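Local coordinates for protein ATP-dependent Clp endopeptidase (Clostridium difficile, PDB 3FES) that probably serves, through this amino-terminal domain of a ClpC-type ATP-dependent unfoldase, to receive substrates or adaptor proteins for degradation by a partner protease, at residues G46-V51 / I105-I110; E21-L26 / E78-S83; V55-A60 / D133-Q138. All coordinates share one frame; numbering follows the deposited sequence.

In the fold
Contact 1 is the buried one, close to the centre of the chain, where the starts of helices 47-55 and 107-117 meet through a hydroxyl, two backbone amides, a carboxylate and a water. Contact 3 is partly buried and touches it: Val51, on helix 47-55, leans on Thr135 and Gln138 of helix 132-142, and at the end of helix 47-55 Val55 makes contact 3 by van der Waals packing. Contact 2, also partly buried, lies on the opposite side of the chain's centre from both and joins the end of helix 10-25 to the extended segment 78-83 with one lysine-carbonyl bond beside a small apolar patch. The three pairs interleave, each joining segments more than fifty residues apart.

Contact 1: G46-V51 / I105-I110; sequences GIAAKV and IGTEHI
Thr107 OG1 is gripped from helix 47-55 by the amide of Ala48 and also meets an ordered water. The Ala48 N to Thr107 OG1 bond is 3.1 Å long and nearly straight, with 172° at the hydrogen. Thr107 places its hydroxyl between its own backbone N and carbonyl carbon (chi1 67°), while its CB packs on the Ala48 methyl, Ala48 CB to Thr107 CB being 3.7 Å. The amide of Ile47 is also near this oxygen but poorly angled for it; it turns instead to the water, with 2.9 Å from Ile47 N to the water oxygen. That water lies 2.7 Å from Thr107 OG1 and donates to the carboxylate of Glu108, with Glu108 OE2 at 2.7 Å from it. One water thus links the two helix starts, using an amide from the first turn of one helix and two consecutive side chains of the other.

Next to these bonds Ile47 and Glu108 cross obliquely. Ile47 CG2 rests on the CB methylene of Glu108, 3.7 Å from Glu108 CB, and the bend of the glutamate at chi2 (-87°) swings CD round to the Ile47 terminus, where Ile47 CD1 stands 3.6 Å from Glu108 OE2. The carboxylate lies near the start of helix 47-55, which may favour its charge, and a magnesium ion lies about 4 Å from the Glu108 side chain. Leu40 of helix 33-43 touches both Ala48 and Thr107, and Leu139 of helix 132-142 touches Ile47 and Glu108, so two further helices pack on the contact. Two helix starts, each with glycine at the N-cap position (Gly46 and Gly106), one in each match to the Clp amino-terminal family, form this largely buried part of the mostly helical Clp N domain.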
loop_
_atom_site.group_PDB
_atom_site.type_symbol
_atom_site.label_atom_id
_atom_site.label_comp_id
_atom_site.label_asym_id
_atom_site.label_seq_id
_atom_site.Cartn_x
_atom_site.Cartn_y
_atom_site.Cartn_z
ATOM N N GLY A 46 -4.454 5.496 -9.499
ATOM C CA GLY A 46 -3.198 6.160 -9.189
ATOM C C GLY A 46 -1.978 5.423 -9.728
ATOM O O GLY A 46 -2.069 4.266 -10.189
ATOM N N ILE A 47 -0.849 6.104 -9.661
ATOM C CA ILE A 47 0.418 5.541 -10.105
ATOM C C ILE A 47 0.668 4.167 -9.460
ATOM O O ILE A 47 1.114 3.220 -10.126
ATOM C CB ILE A 47 1.577 6.547 -9.821
ATOM C CG1 ILE A 47 1.486 7.739 -10.795
ATOM C CG2 ILE A 47 2.966 5.857 -9.937
ATOM C CD1 ILE A 47 2.321 8.907 -10.368
ATOM N N ALA A 48 0.412 4.066 -8.151
ATOM C CA ALA A 48 0.727 2.812 -7.440
ATOM C C ALA A 48 -0.083 1.640 -8.025
ATOM O O ALA A 48 0.467 0.565 -8.244
ATOM C CB ALA A 48 0.505 2.935 -5.899
ATOM N N ALA A 49 -1.373 1.867 -8.294
ATOM C CA ALA A 49 -2.192 0.815 -8.893
ATOM C C ALA A 49 -1.644 0.451 -10.277
ATOM O O ALA A 49 -1.629 -0.732 -10.646
ATOM C CB ALA A 49 -3.651 1.280 -9.029
ATOM N N LYS A 50 -1.238 1.466 -11.044
ATOM C CA LYS A 50 -0.772 1.237 -12.434
ATOM C C LYS A 50 0.575 0.472 -12.405
ATOM O O LYS A 50 0.785 -0.430 -13.195
ATOM C CB LYS A 50 -0.676 2.556 -13.222
ATOM C CG LYS A 50 -2.015 3.320 -13.399
ATOM C CD LYS A 50 -3.071 2.464 -14.075
ATOM C CE LYS A 50 -4.475 3.136 -14.157
ATOM N NZ LYS A 50 -4.500 4.559 -14.627
ATOM N N VAL A 51 1.440 0.802 -11.438
ATOM C CA VAL A 51 2.705 0.070 -11.233
ATOM C C VAL A 51 2.411 -1.406 -10.889
ATOM O O VAL A 51 2.953 -2.322 -11.514
ATOM C CB VAL A 51 3.546 0.700 -10.091
ATOM C CG1 VAL A 51 4.714 -0.229 -9.673
ATOM C CG2 VAL A 51 4.066 2.079 -10.489
ATOM N N ILE A 105 0.939 14.248 -0.983
ATOM C CA ILE A 105 1.419 12.854 -0.876
ATOM C C ILE A 105 0.470 11.949 -1.657
ATOM O O ILE A 105 -0.723 11.795 -1.294
ATOM C CB ILE A 105 1.508 12.377 0.595
ATOM C CG1 ILE A 105 2.282 13.397 1.453
ATOM C CG2 ILE A 105 2.080 10.925 0.670
ATOM C CD1 ILE A 105 2.012 13.227 3.013
ATOM N N GLY A 106 0.980 11.398 -2.753
ATOM C CA GLY A 106 0.198 10.542 -3.648
ATOM C C GLY A 106 0.367 9.054 -3.418
ATOM O O GLY A 106 1.196 8.608 -2.591
ATOM N N THR A 107 -0.382 8.264 -4.179
ATOM C CA THR A 107 -0.239 6.805 -4.110
ATOM C C THR A 107 1.199 6.350 -4.351
ATOM O O THR A 107 1.670 5.414 -3.702
ATOM C CB THR A 107 -1.213 6.043 -5.038
ATOM O OG1 THR A 107 -0.895 6.280 -6.407
ATOM C CG2 THR A 107 -2.656 6.463 -4.752
ATOM N N GLU A 108 1.906 7.085 -5.195
ATOM C CA GLU A 108 3.307 6.735 -5.542
ATOM C C GLU A 108 4.232 6.859 -4.317
ATOM O O GLU A 108 5.174 6.049 -4.117
ATOM C CB GLU A 108 3.806 7.578 -6.753
ATOM C CG GLU A 108 3.888 9.103 -6.530
ATOM C CD GLU A 108 2.590 9.817 -6.826
ATOM O OE1 GLU A 108 2.663 11.043 -7.102
ATOM O OE2 GLU A 108 1.515 9.171 -6.831
ATOM N N HIS A 109 3.975 7.871 -3.500
ATOM C CA HIS A 109 4.762 8.077 -2.272
ATOM C C HIS A 109 4.526 6.991 -1.234
ATOM O O HIS A 109 5.471 6.554 -0.588
ATOM C CB HIS A 109 4.585 9.481 -1.680
ATOM C CG HIS A 109 4.784 10.583 -2.679
ATOM N ND1 HIS A 109 6.031 10.969 -3.145
ATOM C CD2 HIS A 109 3.880 11.326 -3.358
ATOM C CE1 HIS A 109 5.882 11.935 -4.037
ATOM N NE2 HIS A 109 4.589 12.183 -4.168
ATOM N N ILE A 110 3.286 6.529 -1.121
ATOM C CA ILE A 110 2.959 5.430 -0.209
ATOM C C ILE A 110 3.634 4.146 -0.689
ATOM O O ILE A 110 4.229 3.452 0.097
ATOM C CB ILE A 110 1.453 5.264 -0.038
ATOM C CG1 ILE A 110 0.872 6.596 0.487
ATOM C CG2 ILE A 110 1.131 4.061 0.936
ATOM C CD1 ILE A 110 -0.697 6.583 0.637
HETATM O O HOH W 1 -0.836 8.473 -7.984
#

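Contact 2: E21-L26 / E78-S83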
loop_
_atom_site.group_PDB
_atom_site.type_symbol
_atom_site.label_atom_id
_atom_site.label_comp_id
_atom_site.label_asym_id
_atom_site.label_seq_id
_atom_site.Cartn_x
_atom_site.Cartn_y
_atom_site.Cartn_z
ATOM N N GLU A 21 -11.017 -1.058 4.546
ATOM C CA GLU A 21 -12.164 -1.856 4.096
ATOM C C GLU A 21 -11.744 -3.288 3.820
ATOM O O GLU A 21 -12.480 -4.223 4.163
ATOM C CB GLU A 21 -12.779 -1.237 2.840
ATOM C CG GLU A 21 -14.014 -1.952 2.292
ATOM C CD GLU A 21 -14.351 -1.460 0.873
ATOM O OE1 GLU A 21 -14.088 -2.185 -0.110
ATOM O OE2 GLU A 21 -14.832 -0.325 0.730
ATOM N N SER A 22 -10.565 -3.461 3.224
ATOM C CA SER A 22 -10.038 -4.806 3.009
ATOM C C SER A 22 -9.776 -5.578 4.289
ATOM O O SER A 22 -10.156 -6.736 4.379
ATOM C CB SER A 22 -8.774 -4.769 2.192
ATOM O OG SER A 22 -9.141 -4.467 0.844
ATOM N N ALA A 23 -9.115 -4.947 5.257
ATOM C CA ALA A 23 -8.847 -5.592 6.553
ATOM C C ALA A 23 -10.169 -6.050 7.186
ATOM O O ALA A 23 -10.328 -7.197 7.630
ATOM C CB ALA A 23 -8.109 -4.611 7.471
ATOM N N LYS A 24 -11.142 -5.142 7.221
ATOM C CA LYS A 24 -12.417 -5.485 7.812
ATOM C C LYS A 24 -13.046 -6.718 7.150
ATOM O O LYS A 24 -13.541 -7.632 7.851
ATOM C CB LYS A 24 -13.392 -4.312 7.693
ATOM C CG LYS A 24 -13.133 -3.177 8.676
ATOM C CD LYS A 24 -14.269 -2.143 8.513
ATOM C CE LYS A 24 -13.927 -0.827 9.157
ATOM N NZ LYS A 24 -14.797 -0.610 10.340
ATOM N N SER A 25 -13.048 -6.701 5.816
ATOM C CA SER A 25 -13.569 -7.780 4.987
ATOM C C SER A 25 -12.981 -9.119 5.366
ATOM O O SER A 25 -13.690 -10.120 5.374
ATOM C CB SER A 25 -13.275 -7.524 3.513
ATOM O OG SER A 25 -14.178 -6.585 2.987
ATOM N N LEU A 26 -11.682 -9.119 5.662
ATOM C CA LEU A 26 -10.937 -10.348 5.991
ATOM C C LEU A 26 -10.975 -10.728 7.480
ATOM O O LEU A 26 -10.353 -11.729 7.890
ATOM C CB LEU A 26 -9.491 -10.190 5.538
ATOM C CG LEU A 26 -9.292 -9.940 4.040
ATOM C CD1 LEU A 26 -7.880 -9.514 3.790
ATOM C CD2 LEU A 26 -9.716 -11.197 3.185
ATOM N N GLU A 78 -17.068 -2.773 13.459
ATOM C CA GLU A 78 -16.553 -1.642 14.253
ATOM C C GLU A 78 -15.217 -1.108 13.717
ATOM O O GLU A 78 -14.696 -1.629 12.726
ATOM C CB GLU A 78 -16.436 -2.005 15.740
ATOM C CG GLU A 78 -15.333 -3.000 16.055
ATOM C CD GLU A 78 -15.836 -4.422 16.083
ATOM O OE1 GLU A 78 -17.068 -4.627 15.990
ATOM O OE2 GLU A 78 -14.997 -5.339 16.203
ATOM N N ASP A 79 -14.677 -0.077 14.375
ATOM C CA ASP A 79 -13.387 0.531 14.004
ATOM C C ASP A 79 -12.206 -0.348 14.368
ATOM O O ASP A 79 -12.200 -1.015 15.403
ATOM C CB ASP A 79 -13.205 1.900 14.671
ATOM C CG ASP A 79 -14.264 2.908 14.251
ATOM O OD1 ASP A 79 -14.681 2.899 13.076
ATOM O OD2 ASP A 79 -14.672 3.723 15.095
ATOM N N ILE A 80 -11.212 -0.301 13.488
ATOM C CA ILE A 80 -9.964 -1.043 13.558
ATOM C C ILE A 80 -8.783 -0.034 13.393
ATOM O O ILE A 80 -9.030 1.164 13.157
ATOM C CB ILE A 80 -9.925 -2.059 12.433
ATOM C CG1 ILE A 80 -9.805 -1.341 11.104
ATOM C CG2 ILE A 80 -11.205 -2.972 12.430
ATOM C CD1 ILE A 80 -9.185 -2.167 10.077
ATOM N N VAL A 81 -7.523 -0.489 13.485
ATOM C CA VAL A 81 -6.397 0.459 13.684
ATOM C C VAL A 81 -5.160 0.129 12.868
ATOM O O VAL A 81 -4.972 -1.022 12.498
ATOM C CB VAL A 81 -6.000 0.583 15.193
ATOM C CG1 VAL A 81 -7.194 1.121 16.012
ATOM C CG2 VAL A 81 -5.583 -0.758 15.752
ATOM N N LEU A 82 -4.347 1.157 12.567
ATOM C CA LEU A 82 -3.084 0.964 11.880
ATOM C C LEU A 82 -2.043 0.335 12.804
ATOM O O LEU A 82 -1.931 0.716 13.964
ATOM C CB LEU A 82 -2.524 2.290 11.386
ATOM C CG LEU A 82 -3.392 3.050 10.368
ATOM C CD1 LEU A 82 -2.789 4.426 10.208
ATOM C CD2 LEU A 82 -3.357 2.282 9.057
ATOM N N SER A 83 -1.278 -0.598 12.252
ATOM C CA SER A 83 -0.112 -1.116 12.977
ATOM C C SER A 83 1.011 -0.021 12.999
ATOM O O SER A 83 0.976 0.940 12.231
ATOM C CB SER A 83 0.447 -2.332 12.248
ATOM O OG SER A 83 0.956 -1.926 11.011
#
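Lys24 and Ile80 mark the closest backbone approach, 7.7 Å from Lys24 CA to Ile80 CA, where the last turn of helix 10-25 runs past an extended chain that is about to enter the short strand 81-82. Between the two segments side chains make the contact, while the backbone of Lys24 is hydrogen-bonded to that of Ile76, just before segment 78-83. Lys24 reaches over to the carbonyl of Glu78, and its NZ donates to Glu78 O at 2.6 Å. The ammonium does not approach in the plane of that peptide group: it sits above it, 55° out of the plane, with a C=O to nitrogen angle of 124°. The aliphatic part of the lysine is nearly extended until chi4 (-111°) turns NZ to the carbonyl. Asp79 OD1 is 4.5 Å from Lys24 NZ, too far for a salt bridge, but its charge probably adds some attraction.

Beside this bond lies the apolar half of the contact. Ile80 points its side chain at the helix and lays CD1 against the methyl of Ala23, 3.7 Å from Ile80 CD1 to Ala23 CB. Its CG2 branch comes more loosely alongside the lysine, with 4.2 Å from Ile80 CG2 to Lys24 CG. Val31 touches both Ala23 and Ile80, and Phe20, one turn earlier on helix 10-25, also packs on Ile80, so the isoleucine is buried while the acidic residues preceding it remain exposed. Just past the contact Val81 makes backbone bonds to the segment around strand 30-31, and Ser83 caps the next helix through the amide of Ser86. The extended connector leads from the end of helix 10-25 into the small two-stranded parallel sheet (30-31 with 81-82) of this otherwise mostly helical Clp N domain.

Contact 3: V55-A60 / D133-Q138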
loop_
_atom_site.group_PDB
_atom_site.type_symbol
_atom_site.label_atom_id
_atom_site.label_comp_id
_atom_site.label_asym_id
_atom_site.label_seq_id
_atom_site.Cartn_x
_atom_site.Cartn_y
_atom_site.Cartn_z
ATOM N N VAL A 55 3.367 -4.754 -13.227
ATOM C CA VAL A 55 4.290 -5.817 -12.882
ATOM C C VAL A 55 3.563 -7.151 -12.732
ATOM O O VAL A 55 4.214 -8.188 -12.612
ATOM C CB VAL A 55 5.154 -5.512 -11.598
ATOM C CG1 VAL A 55 5.770 -4.099 -11.661
ATOM C CG2 VAL A 55 4.359 -5.728 -10.314
ATOM N N GLY A 56 2.230 -7.128 -12.698
ATOM C CA GLY A 56 1.464 -8.380 -12.737
ATOM C C GLY A 56 0.472 -8.747 -11.633
ATOM O O GLY A 56 -0.202 -9.768 -11.739
ATOM N N PHE A 57 0.367 -7.952 -10.568
ATOM C CA PHE A 57 -0.586 -8.269 -9.508
ATOM C C PHE A 57 -2.031 -8.004 -9.893
ATOM O O PHE A 57 -2.330 -7.051 -10.634
ATOM C CB PHE A 57 -0.307 -7.451 -8.262
ATOM C CG PHE A 57 1.010 -7.747 -7.637
ATOM C CD1 PHE A 57 2.056 -6.833 -7.735
ATOM C CD2 PHE A 57 1.223 -8.956 -6.986
ATOM C CE1 PHE A 57 3.280 -7.116 -7.154
ATOM C CE2 PHE A 57 2.461 -9.255 -6.404
ATOM C CZ PHE A 57 3.479 -8.359 -6.500
ATOM N N THR A 58 -2.924 -8.814 -9.336
ATOM C CA THR A 58 -4.362 -8.544 -9.386
ATOM C C THR A 58 -4.851 -8.444 -7.959
ATOM O O THR A 58 -4.159 -8.888 -7.037
ATOM C CB THR A 58 -5.138 -9.711 -10.031
ATOM O OG1 THR A 58 -4.759 -10.926 -9.381
ATOM C CG2 THR A 58 -4.822 -9.819 -11.527
ATOM N N GLU A 59 -6.043 -7.886 -7.758
ATOM C CA GLU A 59 -6.627 -7.884 -6.429
ATOM C C GLU A 59 -6.806 -9.303 -5.863
ATOM O O GLU A 59 -6.517 -9.549 -4.684
ATOM C CB GLU A 59 -7.988 -7.203 -6.449
ATOM C CG GLU A 59 -8.007 -5.860 -7.083
ATOM C CD GLU A 59 -9.372 -5.236 -6.945
ATOM O OE1 GLU A 59 -10.210 -5.834 -6.223
ATOM O OE2 GLU A 59 -9.602 -4.156 -7.545
ATOM N N ALA A 60 -7.288 -10.229 -6.703
ATOM C CA ALA A 60 -7.508 -11.614 -6.294
ATOM C C ALA A 60 -6.218 -12.282 -5.839
ATOM O O ALA A 60 -6.210 -12.966 -4.815
ATOM C CB ALA A 60 -8.182 -12.429 -7.425
ATOM N N ASP A 133 12.245 -5.632 -6.834
ATOM C CA ASP A 133 13.057 -4.621 -7.501
ATOM C C ASP A 133 12.396 -4.149 -8.788
ATOM O O ASP A 133 12.649 -3.034 -9.225
ATOM C CB ASP A 133 14.468 -5.148 -7.826
ATOM C CG ASP A 133 15.388 -5.190 -6.592
ATOM O OD1 ASP A 133 15.110 -4.510 -5.567
ATOM O OD2 ASP A 133 16.419 -5.888 -6.666
ATOM N N ARG A 134 11.608 -5.018 -9.427
ATOM C CA ARG A 134 10.896 -4.636 -10.650
ATOM C C ARG A 134 9.817 -3.588 -10.347
ATOM O O ARG A 134 9.609 -2.646 -11.112
ATOM C CB ARG A 134 10.286 -5.861 -11.303
ATOM C CG ARG A 134 11.368 -6.851 -11.739
ATOM C CD ARG A 134 10.957 -7.620 -12.954
ATOM N NE ARG A 134 10.957 -6.729 -14.098
ATOM C CZ ARG A 134 11.989 -6.580 -14.919
ATOM N NH1 ARG A 134 13.105 -7.282 -14.738
ATOM N NH2 ARG A 134 11.901 -5.724 -15.927
ATOM N N THR A 135 9.164 -3.763 -9.207
ATOM C CA THR A 135 8.139 -2.801 -8.740
ATOM C C THR A 135 8.793 -1.457 -8.493
ATOM O O THR A 135 8.275 -0.433 -8.938
ATOM C CB THR A 135 7.411 -3.338 -7.474
ATOM O OG1 THR A 135 6.787 -4.588 -7.791
ATOM C CG2 THR A 135 6.352 -2.378 -6.989
ATOM N N LEU A 136 9.927 -1.451 -7.794
ATOM C CA LEU A 136 10.690 -0.227 -7.598
ATOM C C LEU A 136 11.089 0.469 -8.914
ATOM O O LEU A 136 10.954 1.680 -9.030
ATOM C CB LEU A 136 11.917 -0.504 -6.756
ATOM C CG LEU A 136 12.744 0.738 -6.430
ATOM C CD1 LEU A 136 11.930 1.768 -5.688
ATOM C CD2 LEU A 136 13.962 0.281 -5.638
ATOM N N ALA A 137 11.600 -0.294 -9.870
ATOM C CA ALA A 137 11.983 0.260 -11.160
ATOM C C ALA A 137 10.787 0.907 -11.858
ATOM O O ALA A 137 10.891 2.019 -12.341
ATOM C CB ALA A 137 12.606 -0.829 -12.043
ATOM N N GLN A 138 9.665 0.200 -11.899
ATOM C CA GLN A 138 8.462 0.660 -12.612
ATOM C C GLN A 138 7.906 1.914 -11.931
ATOM O O GLN A 138 7.445 2.855 -12.589
ATOM C CB GLN A 138 7.373 -0.423 -12.590
ATOM C CG GLN A 138 6.135 -0.042 -13.415
ATOM C CD GLN A 138 6.424 -0.091 -14.881
ATOM O OE1 GLN A 138 6.796 -1.144 -15.395
ATOM N NE2 GLN A 138 6.266 1.054 -15.587
#
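The ring of Phe57 meets Thr135 at its edge: the hydroxyl lies near the ring plane, with 4.4 Å from Phe57 CE1 to Thr135 OG1. Leu41, Leu52, Leu126, Ala129 and Val131 also touch the Phe57 side chain.

Val55 does most of the work. Its side chain crosses that of Thr135 at about a right angle; both methyls lie near Thr135, and CG1 also reaches Gln138. Val55 CG2 meets the hydroxyl, 3.7 Å from Thr135 OG1, whereas Val55 CG1 lies 4.0 Å from Thr135 CA and is also 4.1 Å from Gln138 CB, three residues on. Behind Val55 the chain leaves its helix at Gly56 in a Schellman motif, which carries it round to Phe57.

Thr135 OG1 bonds to Val131 O, one turn earlier, and Gln138 NE2 to Asp142 OD1, so Thr135 OG1 and Gln138 NE2 each have a partner on their own side. The hydroxyl can therefore sit against carbon without needing a partner from segment 55-60, and what holds the two segments together is van der Waals packing.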